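Local coordinates for protein beta-N-acetylhexosaminidase (Mycobacterium smegmatis, PDB 4YYF) that probably hydrolyses terminal non-reducing N-acetyl-D-hexosamine residues from N-acetyl-beta-D-hexosaminides, as a member of glycoside hydrolase family 3, at residues A[167-175]-A[203-214]; A[258-266]-A[292-302]. The protein carries 1 engineered substitution. All coordinates share one frame; numbering follows the deposited sequence.

Interaction 1: A[167-175]-A[203-214]. With ACT (acetate ion), chain D.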
loop_
_atom_site.group_PDB
_atom_site.type_symbol
_atom_site.label_atom_id
_atom_site.label_comp_id
_atom_site.label_asym_id
_atom_site.label_seq_id
_atom_site.Cartn_x
_atom_site.Cartn_y
_atom_site.Cartn_z
ATOM N N ASP A 167 12.680 8.576 15.999
ATOM C CA ASP A 167 12.773 9.220 14.676
ATOM C C ASP A 167 13.737 8.479 13.738
ATOM O O ASP A 167 14.675 9.058 13.199
ATOM C CB ASP A 167 13.159 10.702 14.821
ATOM C CG ASP A 167 13.013 11.497 13.522
ATOM O OD1 ASP A 167 12.277 11.074 12.609
ATOM O OD2 ASP A 167 13.647 12.569 13.424
ATOM N N THR A 168 13.509 7.183 13.571
ATOM C CA THR A 168 14.228 6.391 12.570
ATOM C C THR A 168 13.202 5.951 11.530
ATOM O O THR A 168 12.031 6.317 11.641
ATOM C CB THR A 168 14.924 5.182 13.200
ATOM O OG1 THR A 168 13.947 4.380 13.868
ATOM C CG2 THR A 168 15.963 5.637 14.214
ATOM N N VAL A 169 13.618 5.182 10.524
ATOM C CA VAL A 169 12.722 4.877 9.401
ATOM C C VAL A 169 11.363 4.308 9.847
ATOM O O VAL A 169 10.304 4.788 9.423
ATOM C CB VAL A 169 13.409 3.981 8.326
ATOM C CG1 VAL A 169 13.961 2.697 8.937
ATOM C CG2 VAL A 169 12.449 3.681 7.174
ATOM N N ILE A 170 11.389 3.309 10.724
ATOM C CA ILE A 170 10.155 2.823 11.332
ATOM C C ILE A 170 10.003 3.517 12.686
ATOM O O ILE A 170 9.173 4.415 12.831
ATOM C CB ILE A 170 10.138 1.284 11.472
ATOM C CG1 ILE A 170 10.333 0.629 10.102
ATOM C CG2 ILE A 170 8.817 0.819 12.066
ATOM C CD1 ILE A 170 9.336 1.120 9.048
ATOM N N GLY A 171 10.823 3.130 13.664
ATOM C CA GLY A 171 10.851 3.836 14.938
ATOM C C GLY A 171 9.470 3.988 15.563
ATOM O O GLY A 171 8.731 3.008 15.666
ATOM N N ASP A 172 9.100 5.209 15.954
ATOM C CA ASP A 172 7.810 5.415 16.633
ATOM C C ASP A 172 6.570 5.176 15.757
ATOM O O ASP A 172 5.425 5.302 16.229
ATOM C CB ASP A 172 7.751 6.781 17.349
ATOM C CG ASP A 172 7.733 7.970 16.393
ATOM O OD1 ASP A 172 7.556 7.793 15.167
ATOM O OD2 ASP A 172 7.877 9.110 16.893
ATOM N N ARG A 173 6.785 4.819 14.492
ATOM C CA ARG A 173 5.673 4.427 13.627
ATOM C C ARG A 173 5.191 3.019 13.967
ATOM O O ARG A 173 4.147 2.578 13.487
ATOM C CB ARG A 173 6.088 4.472 12.155
ATOM C CG ARG A 173 6.467 5.849 11.636
ATOM C CD ARG A 173 7.159 5.707 10.277
ATOM N NE ARG A 173 6.257 5.194 9.240
ATOM C CZ ARG A 173 6.663 4.692 8.078
ATOM N NH1 ARG A 173 7.959 4.602 7.817
ATOM N NH2 ARG A 173 5.776 4.284 7.177
ATOM N N SER A 174 5.963 2.309 14.779
ATOM C CA SER A 174 5.596 0.955 15.198
ATOM C C SER A 174 4.867 0.964 16.531
ATOM O O SER A 174 5.238 1.708 17.437
ATOM C CB SER A 174 6.843 0.077 15.328
ATOM O OG SER A 174 6.572 -1.049 16.154
ATOM N N PHE A 175 3.846 0.122 16.658
ATOM C CA PHE A 175 3.090 0.033 17.908
ATOM C C PHE A 175 3.857 -0.661 19.033
ATOM O O PHE A 175 3.435 -0.610 20.179
ATOM C CB PHE A 175 1.734 -0.664 17.692
ATOM C CG PHE A 175 0.716 0.194 16.991
ATOM C CD1 PHE A 175 -0.006 1.153 17.699
ATOM C CD2 PHE A 175 0.502 0.064 15.632
ATOM C CE1 PHE A 175 -0.943 1.947 17.056
ATOM C CE2 PHE A 175 -0.426 0.855 14.981
ATOM C CZ PHE A 175 -1.149 1.813 15.699
ATOM N N LYS A 203 1.457 -2.958 6.760
ATOM C CA LYS A 203 2.778 -2.772 6.130
ATOM C C LYS A 203 3.886 -2.864 7.193
ATOM O O LYS A 203 3.595 -2.648 8.373
ATOM C CB LYS A 203 2.815 -1.426 5.380
ATOM C CG LYS A 203 2.812 -0.195 6.282
ATOM C CD LYS A 203 2.492 1.084 5.471
ATOM C CE LYS A 203 2.732 2.350 6.298
ATOM N NZ LYS A 203 2.390 3.592 5.521
ATOM N N HIS A 204 5.138 -3.184 6.833
ATOM C CA HIS A 204 5.612 -3.461 5.473
ATOM C C HIS A 204 6.059 -4.933 5.381
ATOM O O HIS A 204 7.124 -5.295 5.880
ATOM C CB HIS A 204 6.808 -2.545 5.124
ATOM C CG HIS A 204 6.539 -1.076 5.283
ATOM N ND1 HIS A 204 6.618 -0.426 6.510
ATOM C CD2 HIS A 204 6.219 -0.113 4.386
ATOM C CE1 HIS A 204 6.336 0.847 6.352
ATOM N NE2 HIS A 204 6.089 1.073 5.065
ATOM N N PHE A 205 5.250 -5.776 4.743
ATOM C CA PHE A 205 5.474 -7.231 4.694
ATOM C C PHE A 205 6.760 -7.610 3.941
ATOM O O PHE A 205 7.065 -7.034 2.893
ATOM C CB PHE A 205 4.257 -7.878 4.016
ATOM C CG PHE A 205 4.262 -9.383 4.006
ATOM C CD1 PHE A 205 4.862 -10.088 2.964
ATOM C CD2 PHE A 205 3.608 -10.099 5.007
ATOM C CE1 PHE A 205 4.842 -11.485 2.940
ATOM C CE2 PHE A 205 3.582 -11.493 4.979
ATOM C CZ PHE A 205 4.201 -12.184 3.939
ATOM N N PRO A 206 7.520 -8.605 4.452
ATOM C CA PRO A 206 7.308 -9.399 5.673
ATOM C C PRO A 206 7.935 -8.803 6.936
ATOM O O PRO A 206 8.148 -9.530 7.912
ATOM C CB PRO A 206 8.016 -10.708 5.344
ATOM C CG PRO A 206 9.191 -10.261 4.490
ATOM C CD PRO A 206 8.596 -9.171 3.618
ATOM N N GLY A 207 8.246 -7.511 6.924
ATOM C CA GLY A 207 8.712 -6.860 8.142
ATOM C C GLY A 207 9.916 -5.951 7.978
ATOM O O GLY A 207 11.023 -6.420 7.702
ATOM N N HIS A 208 9.708 -4.650 8.181
ATOM C CA HIS A 208 10.783 -3.648 8.032
ATOM C C HIS A 208 11.356 -3.279 9.401
ATOM O O HIS A 208 12.380 -2.589 9.501
ATOM C CB HIS A 208 10.225 -2.382 7.352
ATOM C CG HIS A 208 11.246 -1.549 6.653
ATOM N ND1 HIS A 208 12.402 -1.078 7.272
ATOM C CD2 HIS A 208 11.307 -1.070 5.386
ATOM C CE1 HIS A 208 13.106 -0.378 6.421
ATOM N NE2 HIS A 208 12.465 -0.354 5.255
ATOM N N GLY A 209 10.696 -3.742 10.462
ATOM C CA GLY A 209 11.030 -3.320 11.814
ATOM C C GLY A 209 12.459 -3.600 12.254
ATOM O O GLY A 209 13.027 -2.836 13.031
ATOM N N HIS A 210 13.045 -4.693 11.774
ATOM C CA HIS A 210 14.416 -5.031 12.177
ATOM C C HIS A 210 15.382 -4.980 10.989
ATOM O O HIS A 210 16.449 -5.585 11.030
ATOM C CB HIS A 210 14.466 -6.414 12.850
ATOM C CG HIS A 210 13.594 -6.531 14.064
ATOM N ND1 HIS A 210 12.333 -7.081 14.029
ATOM C CD2 HIS A 210 13.810 -6.165 15.354
ATOM C CE1 HIS A 210 11.807 -7.058 15.245
ATOM N NE2 HIS A 210 12.683 -6.504 16.061
ATOM N N ALA A 211 15.006 -4.265 9.932
ATOM C CA ALA A 211 15.862 -4.154 8.742
ATOM C C ALA A 211 17.137 -3.359 9.044
ATOM O O ALA A 211 17.178 -2.596 10.007
ATOM C CB ALA A 211 15.100 -3.520 7.592
ATOM N N SER A 212 18.165 -3.526 8.211
ATOM C CA SER A 212 19.492 -2.954 8.474
ATOM C C SER A 212 19.630 -1.441 8.264
ATOM O O SER A 212 20.673 -0.861 8.575
ATOM C CB SER A 212 20.560 -3.672 7.646
ATOM O OG SER A 212 20.248 -3.629 6.269
ATOM N N GLY A 213 18.599 -0.792 7.737
ATOM C CA GLY A 213 18.681 0.636 7.473
ATOM C C GLY A 213 17.401 1.157 6.856
ATOM O O GLY A 213 16.344 0.544 7.011
ATOM N N ASP A 214 17.510 2.265 6.125
ATOM C CA ASP A 214 16.346 2.955 5.565
ATOM C C ASP A 214 16.197 2.662 4.067
ATOM O O ASP A 214 17.029 3.092 3.262
ATOM C CB ASP A 214 16.511 4.465 5.793
ATOM C CG ASP A 214 15.279 5.266 5.399
ATOM O OD1 ASP A 214 14.373 4.717 4.736
ATOM O OD2 ASP A 214 15.226 6.467 5.745
HETATM C C ACT D . 8.559 2.923 4.331
HETATM O O ACT D . 8.128 3.096 3.166
HETATM O OXT ACT D . 8.328 3.845 5.141
HETATM C CH3 ACT D . 9.324 1.700 4.736
HETATM O O HOH W 1 4.944 3.402 3.971
#
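Ile170 and Val169 lay their branches against two histidines and an aspartate of the 203-214 loop, while Arg173 closes the other end of the contact. Ile170 slides past His204 in the opposite direction, CD1 lying 4.0 Å from His204 ND1, and its CG1 packs 3.9 Å from His208 ND1. Val169 divides its methyls: CG1 meets His208 CE1 at 4.1 Å, and CG2 presses on Asp214 OD1 at 3.3 Å. The guanidinium of Arg173 stands nearly upright to the His204 imidazole, the planes 77° apart, with NH2 at the ring's edge. NH1 is shared between Val169 O (2.8 Å) and OXT of an acetate probably taken up from the crystallisation liquor (2.8 Å, 160°), which fixes the rotation of the group. His204 is sandwiched, with Lys203 CG over the centre of one face and the acetate methyl over the other. Glu106 bridges both Arg173 and Lys203, probably offsetting their like charges; Asp160 takes His204 ND1, Ser215 pairs with His208 NE2 and His216 with Asp214 OD1. The pocket, lined by basic groups and histidines, and the KHFPGHG...DSH sequence are consistent with the sugar-binding cleft of a family 3 TIM barrel, formed by loops following its strands.

Interaction 2: A[258-266]-A[292-302]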
loop_
_atom_site.group_PDB
_atom_site.type_symbol
_atom_site.label_atom_id
_atom_site.label_comp_id
_atom_site.label_asym_id
_atom_site.label_seq_id
_atom_site.Cartn_x
_atom_site.Cartn_y
_atom_site.Cartn_z
ATOM N N THR A 258 14.187 -14.015 -0.220
ATOM C CA THR A 258 14.286 -13.239 -1.463
ATOM C C THR A 258 15.702 -13.131 -1.998
ATOM O O THR A 258 15.913 -12.577 -3.074
ATOM C CB THR A 258 13.765 -11.798 -1.283
ATOM O OG1 THR A 258 14.735 -11.022 -0.570
ATOM C CG2 THR A 258 12.485 -11.800 -0.511
ATOM N N GLY A 259 16.668 -13.655 -1.250
ATOM C CA GLY A 259 18.062 -13.532 -1.636
ATOM C C GLY A 259 18.472 -12.070 -1.681
ATOM O O GLY A 259 18.360 -11.353 -0.685
ATOM N N SER A 260 18.928 -11.612 -2.842
ATOM C CA SER A 260 19.349 -10.220 -2.984
ATOM C C SER A 260 18.284 -9.362 -3.670
ATOM O O SER A 260 18.522 -8.193 -3.980
ATOM C CB SER A 260 20.701 -10.127 -3.712
ATOM O OG SER A 260 20.655 -10.708 -5.001
ATOM N N ASP A 261 17.106 -9.937 -3.889
ATOM C CA ASP A 261 16.018 -9.186 -4.506
ATOM C C ASP A 261 15.239 -8.431 -3.443
ATOM O O ASP A 261 15.002 -8.956 -2.352
ATOM C CB ASP A 261 15.056 -10.115 -5.247
ATOM C CG ASP A 261 15.682 -10.769 -6.462
ATOM O OD1 ASP A 261 16.609 -10.191 -7.057
ATOM O OD2 ASP A 261 15.228 -11.870 -6.825
ATOM N N PRO A 262 14.823 -7.198 -3.755
ATOM C CA PRO A 262 13.906 -6.514 -2.837
ATOM C C PRO A 262 12.634 -7.346 -2.684
ATOM O O PRO A 262 12.197 -7.968 -3.654
ATOM C CB PRO A 262 13.602 -5.200 -3.565
ATOM C CG PRO A 262 14.790 -4.994 -4.480
ATOM C CD PRO A 262 15.138 -6.384 -4.942
ATOM N N ALA A 263 12.043 -7.375 -1.494
ATOM C CA ALA A 263 10.938 -8.305 -1.265
ATOM C C ALA A 263 9.762 -8.023 -2.207
ATOM O O ALA A 263 9.133 -8.944 -2.712
ATOM C CB ALA A 263 10.502 -8.283 0.204
ATOM N N SER A 264 9.496 -6.743 -2.462
ATOM C CA SER A 264 8.442 -6.320 -3.382
ATOM C C SER A 264 8.586 -6.859 -4.810
ATOM O O SER A 264 7.600 -6.903 -5.567
ATOM C CB SER A 264 8.394 -4.792 -3.430
ATOM O OG SER A 264 9.686 -4.276 -3.717
ATOM N N LEU A 265 9.802 -7.249 -5.182
ATOM C CA LEU A 265 10.086 -7.707 -6.550
ATOM C C LEU A 265 10.430 -9.196 -6.623
ATOM O O LEU A 265 10.941 -9.675 -7.635
ATOM C CB LEU A 265 11.234 -6.891 -7.165
ATOM C CG LEU A 265 11.127 -5.365 -7.105
ATOM C CD1 LEU A 265 12.262 -4.725 -7.909
ATOM C CD2 LEU A 265 9.776 -4.855 -7.593
ATOM N N SER A 266 10.148 -9.934 -5.557
ATOM C CA SER A 266 10.522 -11.345 -5.498
ATOM C C SER A 266 9.267 -12.220 -5.438
ATOM O O SER A 266 8.401 -12.014 -4.567
ATOM C CB SER A 266 11.434 -11.578 -4.283
ATOM O OG SER A 266 11.585 -12.950 -3.965
ATOM N N LEU A 292 7.845 2.658 -5.635
ATOM C CA LEU A 292 8.819 2.091 -6.574
ATOM C C LEU A 292 9.720 3.107 -7.281
ATOM O O LEU A 292 10.668 2.716 -7.959
ATOM C CB LEU A 292 8.116 1.237 -7.635
ATOM C CG LEU A 292 7.362 -0.003 -7.171
ATOM C CD1 LEU A 292 6.522 -0.550 -8.304
ATOM C CD2 LEU A 292 8.331 -1.068 -6.669
ATOM N N SER A 293 9.450 4.403 -7.131
ATOM C CA SER A 293 10.210 5.399 -7.899
ATOM C C SER A 293 11.206 6.228 -7.077
ATOM O O SER A 293 12.332 6.472 -7.516
ATOM C CB SER A 293 9.265 6.326 -8.659
ATOM O OG SER A 293 8.508 7.117 -7.756
ATOM N N SER A 294 10.806 6.683 -5.898
ATOM C CA SER A 294 11.670 7.599 -5.147
ATOM C C SER A 294 12.571 6.886 -4.163
ATOM O O SER A 294 13.503 7.492 -3.624
ATOM C CB SER A 294 10.855 8.650 -4.398
ATOM O OG SER A 294 10.304 8.109 -3.208
HETATM N N MSE A 295 12.309 5.606 -3.926
HETATM C CA MSE A 295 13.038 4.858 -2.895
HETATM C C MSE A 295 14.279 4.157 -3.432
HETATM O O MSE A 295 14.187 3.342 -4.352
HETATM C CB MSE A 295 12.100 3.855 -2.198
HETATM C CG MSE A 295 10.962 4.558 -1.484
HETATM SE SE MSE A 295 9.809 3.391 -0.441
HETATM C CE MSE A 295 11.047 2.987 1.001
ATOM N N GLY A 296 15.427 4.463 -2.824
ATOM C CA GLY A 296 16.720 3.974 -3.276
ATOM C C GLY A 296 16.878 2.463 -3.335
ATOM O O GLY A 296 17.642 1.959 -4.161
ATOM N N ALA A 297 16.171 1.734 -2.472
ATOM C CA ALA A 297 16.261 0.268 -2.485
ATOM C C ALA A 297 15.822 -0.279 -3.845
ATOM O O ALA A 297 16.261 -1.348 -4.272
ATOM C CB ALA A 297 15.413 -0.347 -1.362
ATOM N N ILE A 298 14.926 0.454 -4.502
ATOM C CA ILE A 298 14.455 0.089 -5.833
ATOM C C ILE A 298 15.186 0.862 -6.932
ATOM O O ILE A 298 15.737 0.268 -7.870
ATOM C CB ILE A 298 12.944 0.353 -5.998
ATOM C CG1 ILE A 298 12.152 -0.440 -4.964
ATOM C CG2 ILE A 298 12.488 -0.028 -7.418
ATOM C CD1 ILE A 298 12.391 -1.956 -5.056
ATOM N N ASN A 299 15.197 2.185 -6.822
ATOM C CA ASN A 299 15.568 3.005 -7.979
ATOM C C ASN A 299 17.047 2.952 -8.340
ATOM O O ASN A 299 17.444 3.329 -9.450
ATOM C CB ASN A 299 14.990 4.443 -7.899
ATOM C CG ASN A 299 15.716 5.343 -6.905
ATOM O OD1 ASN A 299 16.882 5.140 -6.589
ATOM N ND2 ASN A 299 15.027 6.384 -6.453
ATOM N N GLN A 300 17.862 2.449 -7.419
ATOM C CA GLN A 300 19.283 2.280 -7.702
ATOM C C GLN A 300 19.536 1.052 -8.567
ATOM O O GLN A 300 20.638 0.860 -9.076
ATOM C CB GLN A 300 20.084 2.164 -6.405
ATOM C CG GLN A 300 20.207 3.465 -5.646
ATOM C CD GLN A 300 20.724 3.258 -4.236
ATOM O OE1 GLN A 300 21.202 2.174 -3.890
ATOM N NE2 GLN A 300 20.629 4.297 -3.412
ATOM N N ARG A 301 18.513 0.221 -8.727
ATOM C CA ARG A 301 18.662 -1.005 -9.494
ATOM C C ARG A 301 17.737 -1.038 -10.713
ATOM O O ARG A 301 18.084 -1.607 -11.744
ATOM C CB ARG A 301 18.431 -2.219 -8.579
ATOM C CG ARG A 301 19.356 -2.223 -7.364
ATOM C CD ARG A 301 18.995 -3.289 -6.341
ATOM N NE ARG A 301 19.067 -4.639 -6.889
ATOM C CZ ARG A 301 19.006 -5.749 -6.157
ATOM N NH1 ARG A 301 18.888 -5.671 -4.837
ATOM N NH2 ARG A 301 19.067 -6.933 -6.745
ATOM N N TYR A 302 16.570 -0.415 -10.593
ATOM C CA TYR A 302 15.550 -0.490 -11.638
ATOM C C TYR A 302 14.866 0.853 -11.856
ATOM O O TYR A 302 14.515 1.533 -10.886
ATOM C CB TYR A 302 14.483 -1.530 -11.266
ATOM C CG TYR A 302 15.060 -2.851 -10.802
ATOM C CD1 TYR A 302 15.665 -3.717 -11.696
ATOM C CD2 TYR A 302 15.003 -3.224 -9.467
ATOM C CE1 TYR A 302 16.203 -4.921 -11.270
ATOM C CE2 TYR A 302 15.535 -4.430 -9.031
ATOM C CZ TYR A 302 16.129 -5.273 -9.936
ATOM O OH TYR A 302 16.658 -6.472 -9.500
HETATM O O HOH W 2 15.240 -8.055 -8.013
#
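Leu265, in the 258-266 loop, reaches straight into the 292-302 segment. The backbone aims CB at the partner, and chi1 of -51°, with CG anti to the carbonyl carbon, then sets CG and its two methyls against Ile298, Tyr302 and Leu292. Leucine and isoleucine meet tip to tip, Leu265 CD1 4.0 Å from Ile298 CD1. The same CD1 comes 3.5 Å from Tyr302 CE2, while leucine and tyrosine run past each other in opposite directions. CD2 turns off to Leu292 CD2 at 4.2 Å. Ile298 CD1 is the common neighbour, because Pro262 CB also touches it at 3.8 Å and Ser264 OG lies alongside; that hydroxyl is hydrogen-bonded to His251. Ala311 and Ala307 of helix 304-314 back Leu265 and Ile298. At the outer side Arg301, bent at chi3, brings its guanidinium to Ser260 O: NH1 donates at 2.7 Å almost straight along the carbonyl, and NH2 adds a weak bond. Pro262 CD rests on one guanidinium face, 3.8 Å from NH1. A water joins Tyr302 OH, 2.6 Å from it, to Asp261 OD1, its bond to the carboxylate being weak. The chemistry is therefore layered: an apolar interior of proline, leucine, isoleucine and the tyrosine ring is closed by an arginine gripping a backbone carbonyl, with Asp261 nearby, which may favour the positive charge without forming a salt bridge.

Both contacts join loops that follow successive strands of the barrel: interaction 1 those after 153-154 and 199-205, interaction 2 those after 246-249 and 287-289. They lie about 16 Å apart between centres and touch directly where Pro206 CD packs 4.0 Å from Ala263 CB. The chain just past 203-214 also links the two, since Ser215 and His216 make backbone hydrogen bonds to Ala297 and Gly296. Interaction 1 is partly buried and mixes aliphatic packing with charged groups turned to a pocket that holds acetate and water. Interaction 2 is largely buried and apolar, with its polar groups at an exposed margin, so the first lines a pocket whereas the second packs neighbouring loops together.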